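PDB 3QTT: pantothenate synthetase from Francisella tularensis subsp. tularensis, which probably catalyses the ATP-dependent condensation of pantoate with beta-alanine, by way of a pantoyl-adenylate intermediate, to give pantothenate in cofactor biosynthesis. Local coordinates for residues Q63-N68 against K122-H127; G150-Q155 against R251-F256; P74-Q79 against R190-T195. All coordinates share one frame; numbering follows the deposited sequence.

All three contacts border one cleft, which holds beta-alanine, the ATP analogue ANP and a magnesium ion, and each sends at least one side chain to the beta-alanine. Contacts 1 and 2 have centres about 16 Å apart; the centre of contact 3 lies about 19 Å from each of them. Contacts 1 and 2 meet where Arg124 CD packs 3.7 Å from Arg251 NH1. Contacts 1 and 3 converge on the beta-alanine carboxylate, where Phe64 CE1 is 3.4 Å from Arg190 NH2. Contact 2 lies at the amino end of beta-alanine and also reaches the ribose and base of ANP. Contact 3 is the most superficial, its outer part at the surface.

Contact 1 (Q63-N68 against K122-H127); sequences QFNNPN and KSRPGH. With BAL (beta-alanine), chain F; PRO (proline), chain D.
Asn65 and Arg124 carry the direct polar link between 63-68 and 122-127. Arg124 NE donates to Asn65 OD1 (3.0 Å, N-H...O 158°), with the acceptor near the guanidinium plane and the donor tilted slightly out of the carbonyl plane. With CG between the backbone N and the carbonyl carbon (chi1 54°), the Asn65 amide lies across the Arg124 chain at about a right angle. A water extends this link: it donates to Asn65 OD1 and accepts from Asn66 N and Arg124 NH2, so OD1 is gripped twice.

Nonpolar packing accompanies it. Asn65 ND2 rests 3.5 Å from Pro125 CD, again crosswise. Gln63 and His127 run side by side in the same direction, Gln63 CB 3.4 Å from His127 O, with amide and imidazole planes nearly perpendicular.

The ligand contacts lie beyond. Gln63 NE2 donates almost straight to beta-alanine OXT (3.2 Å, 172°) and weakly to O of a bound proline, while Arg124 NH1 donates to beta-alanine O (2.9 Å). One face of the Phe64 ring looks toward OXT, near its rim; the ring also meets Tyr70 edge-to-face.

Gln63 thus serves OXT, in line with its predicted beta-alanine site, and Arg124 serves O, which Arg190 also reaches; Asn65, behind Arg124, would limit the rotation of the guanidinium together with the water.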
loop_
_atom_site.group_PDB
_atom_site.type_symbol
_atom_site.label_atom_id
_atom_site.label_comp_id
_atom_site.label_asym_id
_atom_site.label_seq_id
_atom_site.Cartn_x
_atom_site.Cartn_y
_atom_site.Cartn_z
ATOM N N GLN A 63 -8.235 -8.596 -8.771
ATOM C CA GLN A 63 -9.121 -7.536 -9.232
ATOM C C GLN A 63 -10.320 -8.038 -10.016
ATOM O O GLN A 63 -11.142 -7.250 -10.474
ATOM C CB GLN A 63 -8.364 -6.431 -9.953
ATOM C CG GLN A 63 -7.982 -6.811 -11.316
ATOM C CD GLN A 63 -6.898 -5.951 -11.826
ATOM O OE1 GLN A 63 -5.861 -5.793 -11.184
ATOM N NE2 GLN A 63 -7.122 -5.364 -12.971
ATOM N N PHE A 64 -10.427 -9.350 -10.164
ATOM C CA PHE A 64 -11.640 -9.904 -10.752
ATOM C C PHE A 64 -12.616 -10.310 -9.672
ATOM O O PHE A 64 -12.429 -11.336 -9.025
ATOM C CB PHE A 64 -11.300 -11.143 -11.574
ATOM C CG PHE A 64 -10.651 -10.836 -12.883
ATOM C CD1 PHE A 64 -11.365 -10.949 -14.066
ATOM C CD2 PHE A 64 -9.327 -10.437 -12.936
ATOM C CE1 PHE A 64 -10.763 -10.678 -15.275
ATOM C CE2 PHE A 64 -8.713 -10.141 -14.163
ATOM C CZ PHE A 64 -9.426 -10.266 -15.319
ATOM N N ASN A 65 -13.701 -9.552 -9.544
ATOM C CA ASN A 65 -14.764 -9.865 -8.586
ATOM C C ASN A 65 -15.635 -11.005 -9.113
ATOM O O ASN A 65 -16.283 -11.711 -8.352
ATOM C CB ASN A 65 -15.631 -8.630 -8.306
ATOM C CG ASN A 65 -16.185 -7.992 -9.583
ATOM O OD1 ASN A 65 -15.431 -7.624 -10.505
ATOM N ND2 ASN A 65 -17.510 -7.862 -9.642
ATOM N N ASN A 66 -15.620 -11.174 -10.430
ATOM C CA ASN A 66 -16.347 -12.243 -11.102
ATOM C C ASN A 66 -15.437 -13.408 -11.550
ATOM O O ASN A 66 -14.644 -13.250 -12.483
ATOM C CB ASN A 66 -17.074 -11.656 -12.313
ATOM C CG ASN A 66 -18.051 -12.619 -12.913
ATOM O OD1 ASN A 66 -17.715 -13.778 -13.201
ATOM N ND2 ASN A 66 -19.284 -12.159 -13.092
ATOM N N PRO A 67 -15.572 -14.582 -10.912
ATOM C CA PRO A 67 -14.640 -15.679 -11.201
ATOM C C PRO A 67 -14.775 -16.157 -12.640
ATOM O O PRO A 67 -13.767 -16.459 -13.288
ATOM C CB PRO A 67 -15.113 -16.789 -10.258
ATOM C CG PRO A 67 -16.589 -16.575 -10.182
ATOM C CD PRO A 67 -16.749 -15.052 -10.162
ATOM N N ASN A 68 -16.006 -16.236 -13.139
ATOM C CA ASN A 68 -16.217 -16.692 -14.508
ATOM C C ASN A 68 -15.576 -15.693 -15.484
ATOM O O ASN A 68 -15.058 -16.071 -16.540
ATOM C CB ASN A 68 -17.706 -16.944 -14.800
ATOM C CG ASN A 68 -17.929 -17.736 -16.093
ATOM O OD1 ASN A 68 -17.648 -18.940 -16.161
ATOM N ND2 ASN A 68 -18.444 -17.060 -17.125
ATOM N N LYS A 122 -18.832 0.646 -7.204
ATOM C CA LYS A 122 -20.061 0.017 -6.725
ATOM C C LYS A 122 -20.319 -1.285 -7.487
ATOM O O LYS A 122 -20.558 -2.336 -6.881
ATOM C CB LYS A 122 -21.222 1.002 -6.877
ATOM C CG LYS A 122 -22.625 0.422 -6.864
ATOM C CD LYS A 122 -23.665 1.559 -6.998
ATOM C CE LYS A 122 -23.141 2.768 -7.823
ATOM N NZ LYS A 122 -23.302 2.680 -9.323
ATOM N N SER A 123 -20.213 -1.213 -8.814
ATOM C CA SER A 123 -20.396 -2.373 -9.699
ATOM C C SER A 123 -19.478 -3.581 -9.505
ATOM O O SER A 123 -19.947 -4.718 -9.553
ATOM C CB SER A 123 -20.366 -1.958 -11.166
ATOM O OG SER A 123 -21.703 -1.817 -11.596
ATOM N N ARG A 124 -18.176 -3.357 -9.353
ATOM C CA ARG A 124 -17.288 -4.476 -9.091
ATOM C C ARG A 124 -16.731 -4.297 -7.695
ATOM O O ARG A 124 -15.803 -3.513 -7.495
ATOM C CB ARG A 124 -16.144 -4.479 -10.117
ATOM C CG ARG A 124 -16.613 -4.395 -11.583
ATOM C CD ARG A 124 -15.444 -4.359 -12.542
ATOM N NE ARG A 124 -14.681 -5.611 -12.584
ATOM C CZ ARG A 124 -13.528 -5.742 -13.244
ATOM N NH1 ARG A 124 -13.019 -4.704 -13.908
ATOM N NH2 ARG A 124 -12.876 -6.901 -13.253
ATOM N N PRO A 125 -17.257 -5.063 -6.724
ATOM C CA PRO A 125 -16.766 -4.849 -5.358
ATOM C C PRO A 125 -15.392 -5.477 -5.226
ATOM O O PRO A 125 -15.204 -6.588 -5.719
ATOM C CB PRO A 125 -17.804 -5.582 -4.488
ATOM C CG PRO A 125 -18.967 -5.886 -5.400
ATOM C CD PRO A 125 -18.348 -6.052 -6.767
ATOM N N GLY A 126 -14.467 -4.806 -4.549
ATOM C CA GLY A 126 -13.101 -5.292 -4.442
ATOM C C GLY A 126 -12.223 -5.186 -5.685
ATOM O O GLY A 126 -11.028 -5.446 -5.613
ATOM N N HIS A 127 -12.791 -4.808 -6.824
ATOM C CA HIS A 127 -11.985 -4.704 -8.013
ATOM C C HIS A 127 -10.845 -3.698 -7.776
ATOM O O HIS A 127 -9.667 -4.035 -7.961
ATOM C CB HIS A 127 -12.837 -4.304 -9.210
ATOM C CG HIS A 127 -12.039 -3.807 -10.377
ATOM N ND1 HIS A 127 -12.004 -2.478 -10.743
ATOM C CD2 HIS A 127 -11.232 -4.460 -11.247
ATOM C CE1 HIS A 127 -11.213 -2.333 -11.793
ATOM N NE2 HIS A 127 -10.736 -3.524 -12.122
HETATM N N BAL F . -9.866 -1.771 -15.520
HETATM C CB BAL F . -9.084 -2.769 -16.202
HETATM C CA BAL F . -8.816 -4.062 -15.490
HETATM C C BAL F . -9.893 -5.114 -15.348
HETATM O O BAL F . -10.982 -5.022 -15.976
HETATM O OXT BAL F . -9.728 -6.115 -14.591
HETATM N N PRO D . -3.833 -1.372 -14.537
HETATM C CA PRO D . -4.957 -2.312 -14.474
HETATM C C PRO D . -4.538 -3.608 -13.803
HETATM O O PRO D . -4.501 -4.671 -14.419
HETATM C CB PRO D . -5.280 -2.576 -15.948
HETATM C CG PRO D . -4.548 -1.549 -16.717
HETATM C CD PRO D . -3.352 -1.196 -15.914
HETATM O OXT PRO D . -4.213 -3.616 -12.618
HETATM O O HOH W 1 -14.296 -9.475 -12.572
#

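Contact 2 (G150-Q155 against R251-F256); sequences GEKDYQ and RLIDNF. With ANP (phosphoaminophosphonic acid-adenylate ester), chain C; BAL (beta-alanine), chain F.
Asn255 of 251-256 meets the backbone of Glu151 and Lys152 in 150-155, where the nearest CA atoms, those of Lys152 and Asp254, are 6.3 Å apart. The first segment is the turn that leaves strand 146-150 of the Rossmann-like parallel sheet and leads into helix 154-166; the second belongs to strand 250-257, an outermost strand of the small antiparallel sheet near the C-terminus. The contact therefore joins the nucleotide-binding core to the C-terminal part, and no backbone-to-backbone hydrogen bond spans it.

Asn255 makes the bridge with its side chain. CG sits between the backbone N and the carbonyl carbon (chi1 83°), which brings the amide toward the turn, where ND2 donates to Glu151 O (3.2 Å, 157°), close to the amide's own plane, and only weakly to Lys152 O. OD1 bonds to Arg240 of the neighbouring strand, so both ends of the amide are held. Tyr154 lies crosswise beside it, CB 3.7 Å from Asn255 ND2.

Ile253 CD1 packs against Lys152 O and lies 3.7 Å from Lys152 NZ. The Lys152 chain bends at chi3 and chi4 and passes the adenine of ANP, CD 3.4 Å from N7. Gly150 N donates to the ribose O3' of ANP (3.1 Å), and beyond it Asp153 splits its carboxylate between two ligands: OD1 takes a weak bond from the beta-alanine N, and OD2 accepts from the ribose hydroxyl O2' of ANP at 2.7 Å.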
loop_
_atom_site.group_PDB
_atom_site.type_symbol
_atom_site.label_atom_id
_atom_site.label_comp_id
_atom_site.label_asym_id
_atom_site.label_seq_id
_atom_site.Cartn_x
_atom_site.Cartn_y
_atom_site.Cartn_z
ATOM N N GLY A 150 -4.736 4.388 -20.092
ATOM C CA GLY A 150 -5.884 4.780 -20.884
ATOM C C GLY A 150 -6.941 5.557 -20.125
ATOM O O GLY A 150 -7.282 5.232 -18.985
ATOM N N GLU A 151 -7.495 6.565 -20.786
ATOM C CA GLU A 151 -8.592 7.356 -20.240
ATOM C C GLU A 151 -9.812 6.465 -20.066
ATOM O O GLU A 151 -10.692 6.738 -19.281
ATOM C CB GLU A 151 -8.910 8.470 -21.235
ATOM C CG GLU A 151 -9.909 9.527 -20.807
ATOM C CD GLU A 151 -9.994 10.661 -21.830
ATOM O OE1 GLU A 151 -10.397 10.399 -22.990
ATOM O OE2 GLU A 151 -9.633 11.808 -21.488
ATOM N N LYS A 152 -9.844 5.375 -20.806
ATOM C CA LYS A 152 -10.987 4.484 -20.819
ATOM C C LYS A 152 -11.429 4.179 -19.402
ATOM O O LYS A 152 -12.602 4.297 -19.066
ATOM C CB LYS A 152 -10.622 3.186 -21.546
ATOM C CG LYS A 152 -11.801 2.343 -21.975
ATOM C CD LYS A 152 -11.302 1.139 -22.731
ATOM C CE LYS A 152 -12.079 -0.059 -22.337
ATOM N NZ LYS A 152 -13.380 0.503 -21.986
ATOM N N ASP A 153 -10.485 3.804 -18.553
ATOM C CA ASP A 153 -10.865 3.484 -17.203
ATOM C C ASP A 153 -10.495 4.712 -16.410
ATOM O O ASP A 153 -9.366 4.875 -15.962
ATOM C CB ASP A 153 -10.022 2.286 -16.780
ATOM C CG ASP A 153 -10.057 1.170 -17.825
ATOM O OD1 ASP A 153 -10.972 0.320 -17.767
ATOM O OD2 ASP A 153 -9.199 1.167 -18.735
ATOM N N TYR A 154 -11.511 5.509 -16.123
ATOM C CA TYR A 154 -11.261 6.873 -15.741
ATOM C C TYR A 154 -10.877 6.889 -14.258
ATOM O O TYR A 154 -9.910 7.546 -13.833
ATOM C CB TYR A 154 -12.503 7.734 -16.043
ATOM C CG TYR A 154 -12.258 9.236 -15.940
ATOM C CD1 TYR A 154 -11.775 9.953 -17.028
ATOM C CD2 TYR A 154 -12.475 9.927 -14.739
ATOM C CE1 TYR A 154 -11.524 11.310 -16.944
ATOM C CE2 TYR A 154 -12.230 11.291 -14.638
ATOM C CZ TYR A 154 -11.752 11.976 -15.748
ATOM O OH TYR A 154 -11.499 13.331 -15.676
ATOM N N GLN A 155 -11.640 6.129 -13.480
ATOM C CA GLN A 155 -11.501 6.154 -12.051
ATOM C C GLN A 155 -10.192 5.432 -11.758
ATOM O O GLN A 155 -9.472 5.789 -10.821
ATOM C CB GLN A 155 -12.685 5.434 -11.362
ATOM C CG GLN A 155 -14.120 5.905 -11.687
ATOM C CD GLN A 155 -15.189 5.012 -11.001
ATOM O OE1 GLN A 155 -15.633 4.010 -11.561
ATOM N NE2 GLN A 155 -15.601 5.392 -9.783
ATOM N N ARG A 251 -19.100 -7.993 -20.615
ATOM C CA ARG A 251 -19.330 -6.736 -19.897
ATOM C C ARG A 251 -18.411 -5.602 -20.363
ATOM O O ARG A 251 -17.179 -5.739 -20.322
ATOM C CB ARG A 251 -19.162 -6.950 -18.387
ATOM C CG ARG A 251 -19.425 -5.706 -17.593
ATOM C CD ARG A 251 -18.910 -5.780 -16.176
ATOM N NE ARG A 251 -19.324 -4.593 -15.438
ATOM C CZ ARG A 251 -18.542 -3.547 -15.210
ATOM N NH1 ARG A 251 -17.278 -3.561 -15.636
ATOM N NH2 ARG A 251 -19.021 -2.506 -14.531
ATOM N N LEU A 252 -19.012 -4.481 -20.778
ATOM C CA LEU A 252 -18.252 -3.352 -21.344
ATOM C C LEU A 252 -18.506 -1.997 -20.706
ATOM O O LEU A 252 -19.648 -1.617 -20.426
ATOM C CB LEU A 252 -18.519 -3.227 -22.835
ATOM C CG LEU A 252 -18.067 -4.431 -23.633
ATOM C CD1 LEU A 252 -18.550 -4.223 -25.039
ATOM C CD2 LEU A 252 -16.545 -4.617 -23.544
ATOM N N ILE A 253 -17.434 -1.244 -20.510
ATOM C CA ILE A 253 -17.587 0.068 -19.908
ATOM C C ILE A 253 -17.120 1.121 -20.879
ATOM O O ILE A 253 -16.388 0.832 -21.831
ATOM C CB ILE A 253 -16.832 0.207 -18.569
ATOM C CG1 ILE A 253 -15.335 0.413 -18.802
ATOM C CG2 ILE A 253 -17.097 -0.999 -17.706
ATOM C CD1 ILE A 253 -14.917 1.872 -18.903
ATOM N N ASP A 254 -17.592 2.341 -20.670
ATOM C CA ASP A 254 -17.147 3.423 -21.520
ATOM C C ASP A 254 -17.379 4.661 -20.710
ATOM O O ASP A 254 -18.134 4.619 -19.755
ATOM C CB ASP A 254 -17.934 3.448 -22.843
ATOM C CG ASP A 254 -17.244 4.258 -23.930
ATOM O OD1 ASP A 254 -16.251 4.958 -23.642
ATOM O OD2 ASP A 254 -17.717 4.209 -25.083
ATOM N N ASN A 255 -16.655 5.721 -21.049
ATOM C CA ASN A 255 -16.905 7.061 -20.577
ATOM C C ASN A 255 -16.350 7.996 -21.628
ATOM O O ASN A 255 -15.334 7.677 -22.245
ATOM C CB ASN A 255 -16.177 7.306 -19.275
ATOM C CG ASN A 255 -14.745 7.699 -19.497
ATOM O OD1 ASN A 255 -14.449 8.855 -19.772
ATOM N ND2 ASN A 255 -13.844 6.737 -19.392
ATOM N N PHE A 256 -16.989 9.147 -21.825
ATOM C CA PHE A 256 -16.524 10.129 -22.796
ATOM C C PHE A 256 -17.091 11.481 -22.412
ATOM O O PHE A 256 -18.021 11.577 -21.610
ATOM C CB PHE A 256 -17.012 9.765 -24.190
ATOM C CG PHE A 256 -18.400 9.272 -24.187
ATOM C CD1 PHE A 256 -19.453 10.157 -23.999
ATOM C CD2 PHE A 256 -18.663 7.912 -24.274
ATOM C CE1 PHE A 256 -20.759 9.697 -23.941
ATOM C CE2 PHE A 256 -19.963 7.441 -24.220
ATOM C CZ PHE A 256 -21.021 8.335 -24.058
HETATM P PG ANP C . -9.280 -3.786 -21.839
HETATM O O1G ANP C . -10.434 -3.033 -22.352
HETATM O O2G ANP C . -8.267 -2.850 -21.075
HETATM O O3G ANP C . -8.485 -4.504 -22.977
HETATM P PB ANP C . -9.176 -4.006 -19.282
HETATM O O1B ANP C . -9.381 -2.442 -19.196
HETATM O O2B ANP C . -9.927 -4.581 -18.085
HETATM N N3B ANP C . -9.737 -4.792 -20.687
HETATM P PA ANP C . -6.254 -3.782 -19.651
HETATM O O1A ANP C . -5.503 -4.640 -20.543
HETATM O O2A ANP C . -5.511 -3.866 -18.332
HETATM O O3A ANP C . -7.678 -4.388 -19.135
HETATM O "O5'" ANP C . -6.003 -2.299 -20.085
HETATM C "C5'" ANP C . -4.658 -1.901 -19.976
HETATM C "C4'" ANP C . -4.231 -0.511 -20.160
HETATM O "O4'" ANP C . -4.570 -0.178 -21.451
HETATM C "C3'" ANP C . -5.018 0.402 -19.272
HETATM O "O3'" ANP C . -4.292 1.543 -18.897
HETATM C "C2'" ANP C . -6.166 0.676 -20.061
HETATM O "O2'" ANP C . -6.789 1.862 -19.705
HETATM C "C1'" ANP C . -5.586 0.831 -21.405
HETATM N N9 ANP C . -6.594 0.723 -22.470
HETATM C C8 ANP C . -7.478 -0.250 -22.636
HETATM N N7 ANP C . -8.272 0.025 -23.674
HETATM C C5 ANP C . -7.878 1.205 -24.167
HETATM C C6 ANP C . -8.320 1.962 -25.253
HETATM N N6 ANP C . -9.382 1.521 -26.055
HETATM N N1 ANP C . -7.699 3.120 -25.493
HETATM C C2 ANP C . -6.685 3.542 -24.725
HETATM N N3 ANP C . -6.226 2.830 -23.679
HETATM C C4 ANP C . -6.810 1.664 -23.394
HETATM N N BAL F . -9.866 -1.771 -15.520
HETATM C CB BAL F . -9.084 -2.769 -16.202
HETATM C CA BAL F . -8.816 -4.062 -15.490
HETATM C C BAL F . -9.893 -5.114 -15.348
HETATM O O BAL F . -10.982 -5.022 -15.976
HETATM O OXT BAL F . -9.728 -6.115 -14.591
#

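Contact 3 (P74-Q79 against R190-T195); sequences PNQLQQ and RNKNLT. With BAL (beta-alanine), chain F.
Pro74 and Lys192 form the centre of the nonpolar packing between 74-79 and 190-195. Pro74 CB lies 4.0 Å from Lys192 CD, while the other side of the ring, at CD, is 3.8 Å from Asn193 ND2, whose side chain crosses it at a slant. Gln76 and Lys192 extend from opposite directions, the end of the glutamine meeting the last carbons of the lysine chain. No hydrogen bond joins the two segments.

The polar groups look elsewhere. Asn193 ND2 donates to Thr72 O, just ahead of Pro74, and so ties the 190-195 loop to the end of helix 67-72. Lys192 NZ is weakly bonded to Ala34 O of the predicted ATP site. Within 190-195, Asn193 N bonds to Arg190 O (3.1 Å), closing the turn.

Charged contacts belong to Arg190. Its chain, extended from CG to NE, points away from Pro74 at its base and carries the guanidinium to beta-alanine, whose O lies at the guanidinium edge, in its plane: NH1 donates to O (3.0 Å, 163°) and NH2 does so weakly (3.4 Å). NH1 also pairs with ANP O2B, and NH2 with Asp69 OD2, a second-shell carboxylate that would help orient the group.

Arg190 thus spans two ligands, consistent with its predicted place in the ATP site, where a basic residue lines the anion-binding pocket between nucleotide phosphates and the substrate carboxylate.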
loop_
_atom_site.group_PDB
_atom_site.type_symbol
_atom_site.label_atom_id
_atom_site.label_comp_id
_atom_site.label_asym_id
_atom_site.label_seq_id
_atom_site.Cartn_x
_atom_site.Cartn_y
_atom_site.Cartn_z
ATOM N N PRO A 74 -9.612 -13.334 -22.144
ATOM C CA PRO A 74 -8.792 -13.791 -23.257
ATOM C C PRO A 74 -7.319 -13.676 -22.969
ATOM O O PRO A 74 -6.862 -12.656 -22.411
ATOM C CB PRO A 74 -9.223 -12.886 -24.456
ATOM C CG PRO A 74 -9.921 -11.730 -23.871
ATOM C CD PRO A 74 -10.366 -12.098 -22.451
ATOM N N ASN A 75 -6.598 -14.730 -23.358
ATOM C CA ASN A 75 -5.140 -14.725 -23.433
ATOM C C ASN A 75 -4.630 -15.279 -24.767
ATOM O O ASN A 75 -5.019 -16.361 -25.174
ATOM C CB ASN A 75 -4.555 -15.551 -22.292
ATOM C CG ASN A 75 -4.945 -17.004 -22.372
ATOM O OD1 ASN A 75 -5.995 -17.340 -22.922
ATOM N ND2 ASN A 75 -4.103 -17.881 -21.820
ATOM N N GLN A 76 -3.829 -14.513 -25.491
ATOM C CA GLN A 76 -2.973 -15.125 -26.477
ATOM C C GLN A 76 -1.570 -14.591 -26.305
ATOM O O GLN A 76 -1.199 -13.633 -26.957
ATOM C CB GLN A 76 -3.489 -14.578 -27.796
ATOM C CG GLN A 76 -4.661 -13.576 -27.571
ATOM C CD GLN A 76 -4.557 -12.279 -28.379
ATOM O OE1 GLN A 76 -3.564 -11.552 -28.298
ATOM N NE2 GLN A 76 -5.601 -11.984 -29.155
ATOM N N LEU A 77 -0.693 -15.335 -25.679
ATOM C CA LEU A 77 0.564 -14.710 -25.326
ATOM C C LEU A 77 1.490 -14.708 -26.533
ATOM O O LEU A 77 2.219 -13.749 -26.777
ATOM C CB LEU A 77 1.186 -15.411 -24.114
ATOM C CG LEU A 77 2.661 -15.113 -23.820
ATOM C CD1 LEU A 77 2.830 -13.727 -23.257
ATOM C CD2 LEU A 77 3.254 -16.145 -22.876
ATOM N N GLN A 78 1.459 -15.778 -27.312
ATOM C CA GLN A 78 2.422 -15.896 -28.389
ATOM C C GLN A 78 2.182 -14.796 -29.407
ATOM O O GLN A 78 3.127 -14.226 -29.944
ATOM C CB GLN A 78 2.396 -17.292 -29.003
ATOM C CG GLN A 78 2.543 -18.391 -27.943
ATOM C CD GLN A 78 3.646 -18.097 -26.932
ATOM O OE1 GLN A 78 4.685 -17.549 -27.284
ATOM N NE2 GLN A 78 3.414 -18.455 -25.672
ATOM N N GLN A 79 0.913 -14.467 -29.634
ATOM C CA GLN A 79 0.563 -13.320 -30.469
ATOM C C GLN A 79 0.972 -11.959 -29.838
ATOM O O GLN A 79 1.556 -11.107 -30.515
ATOM C CB GLN A 79 -0.935 -13.371 -30.783
ATOM C CG GLN A 79 -1.466 -14.812 -30.868
ATOM C CD GLN A 79 -2.906 -14.889 -31.367
ATOM O OE1 GLN A 79 -3.311 -14.117 -32.232
ATOM N NE2 GLN A 79 -3.686 -15.818 -30.813
ATOM N N ARG A 190 -12.114 -7.835 -23.956
ATOM C CA ARG A 190 -13.282 -8.669 -23.737
ATOM C C ARG A 190 -14.211 -8.616 -24.942
ATOM O O ARG A 190 -15.203 -9.339 -25.020
ATOM C CB ARG A 190 -13.998 -8.231 -22.463
ATOM C CG ARG A 190 -13.176 -8.420 -21.166
ATOM C CD ARG A 190 -14.008 -7.967 -19.959
ATOM N NE ARG A 190 -13.517 -8.393 -18.653
ATOM C CZ ARG A 190 -12.810 -7.615 -17.825
ATOM N NH1 ARG A 190 -12.490 -6.380 -18.206
ATOM N NH2 ARG A 190 -12.413 -8.071 -16.629
ATOM N N ASN A 191 -13.882 -7.752 -25.886
ATOM C CA ASN A 191 -14.633 -7.689 -27.130
ATOM C C ASN A 191 -14.380 -8.910 -27.989
ATOM O O ASN A 191 -15.133 -9.174 -28.924
ATOM C CB ASN A 191 -14.296 -6.415 -27.900
ATOM C CG ASN A 191 -14.763 -5.175 -27.183
ATOM O OD1 ASN A 191 -15.479 -5.253 -26.184
ATOM N ND2 ASN A 191 -14.389 -4.024 -27.704
ATOM N N LYS A 192 -13.318 -9.652 -27.661
ATOM C CA LYS A 192 -12.981 -10.887 -28.369
ATOM C C LYS A 192 -13.991 -11.916 -28.020
ATOM O O LYS A 192 -14.221 -12.840 -28.766
ATOM C CB LYS A 192 -11.601 -11.419 -27.985
ATOM C CG LYS A 192 -10.443 -10.569 -28.503
ATOM C CD LYS A 192 -9.081 -11.060 -28.018
ATOM C CE LYS A 192 -7.980 -10.073 -28.411
ATOM N NZ LYS A 192 -8.281 -8.649 -28.033
ATOM N N ASN A 193 -14.610 -11.752 -26.869
ATOM C CA ASN A 193 -15.510 -12.768 -26.378
ATOM C C ASN A 193 -16.921 -12.617 -26.904
ATOM O O ASN A 193 -17.794 -13.442 -26.632
ATOM C CB ASN A 193 -15.491 -12.809 -24.843
ATOM C CG ASN A 193 -14.246 -13.509 -24.294
ATOM O OD1 ASN A 193 -13.598 -14.297 -25.000
ATOM N ND2 ASN A 193 -13.909 -13.224 -23.032
ATOM N N LEU A 194 -17.157 -11.566 -27.663
ATOM C CA LEU A 194 -18.514 -11.333 -28.124
ATOM C C LEU A 194 -18.764 -11.848 -29.527
ATOM O O LEU A 194 -17.926 -11.729 -30.430
ATOM C CB LEU A 194 -18.951 -9.873 -27.948
ATOM C CG LEU A 194 -17.977 -8.761 -28.301
ATOM C CD1 LEU A 194 -17.812 -8.791 -29.776
ATOM C CD2 LEU A 194 -18.520 -7.421 -27.843
ATOM N N THR A 195 -19.929 -12.460 -29.671
ATOM C CA THR A 195 -20.362 -13.035 -30.922
ATOM C C THR A 195 -20.746 -11.969 -31.902
ATOM O O THR A 195 -21.012 -10.828 -31.540
ATOM C CB THR A 195 -21.604 -13.907 -30.766
ATOM O OG1 THR A 195 -22.616 -13.421 -31.663
ATOM C CG2 THR A 195 -22.120 -13.878 -29.327
HETATM N N BAL F . -9.866 -1.771 -15.520
HETATM C CB BAL F . -9.084 -2.769 -16.202
HETATM C CA BAL F . -8.816 -4.062 -15.490
HETATM C C BAL F . -9.893 -5.114 -15.348
HETATM O O BAL F . -10.982 -5.022 -15.976
HETATM O OXT BAL F . -9.728 -6.115 -14.591
#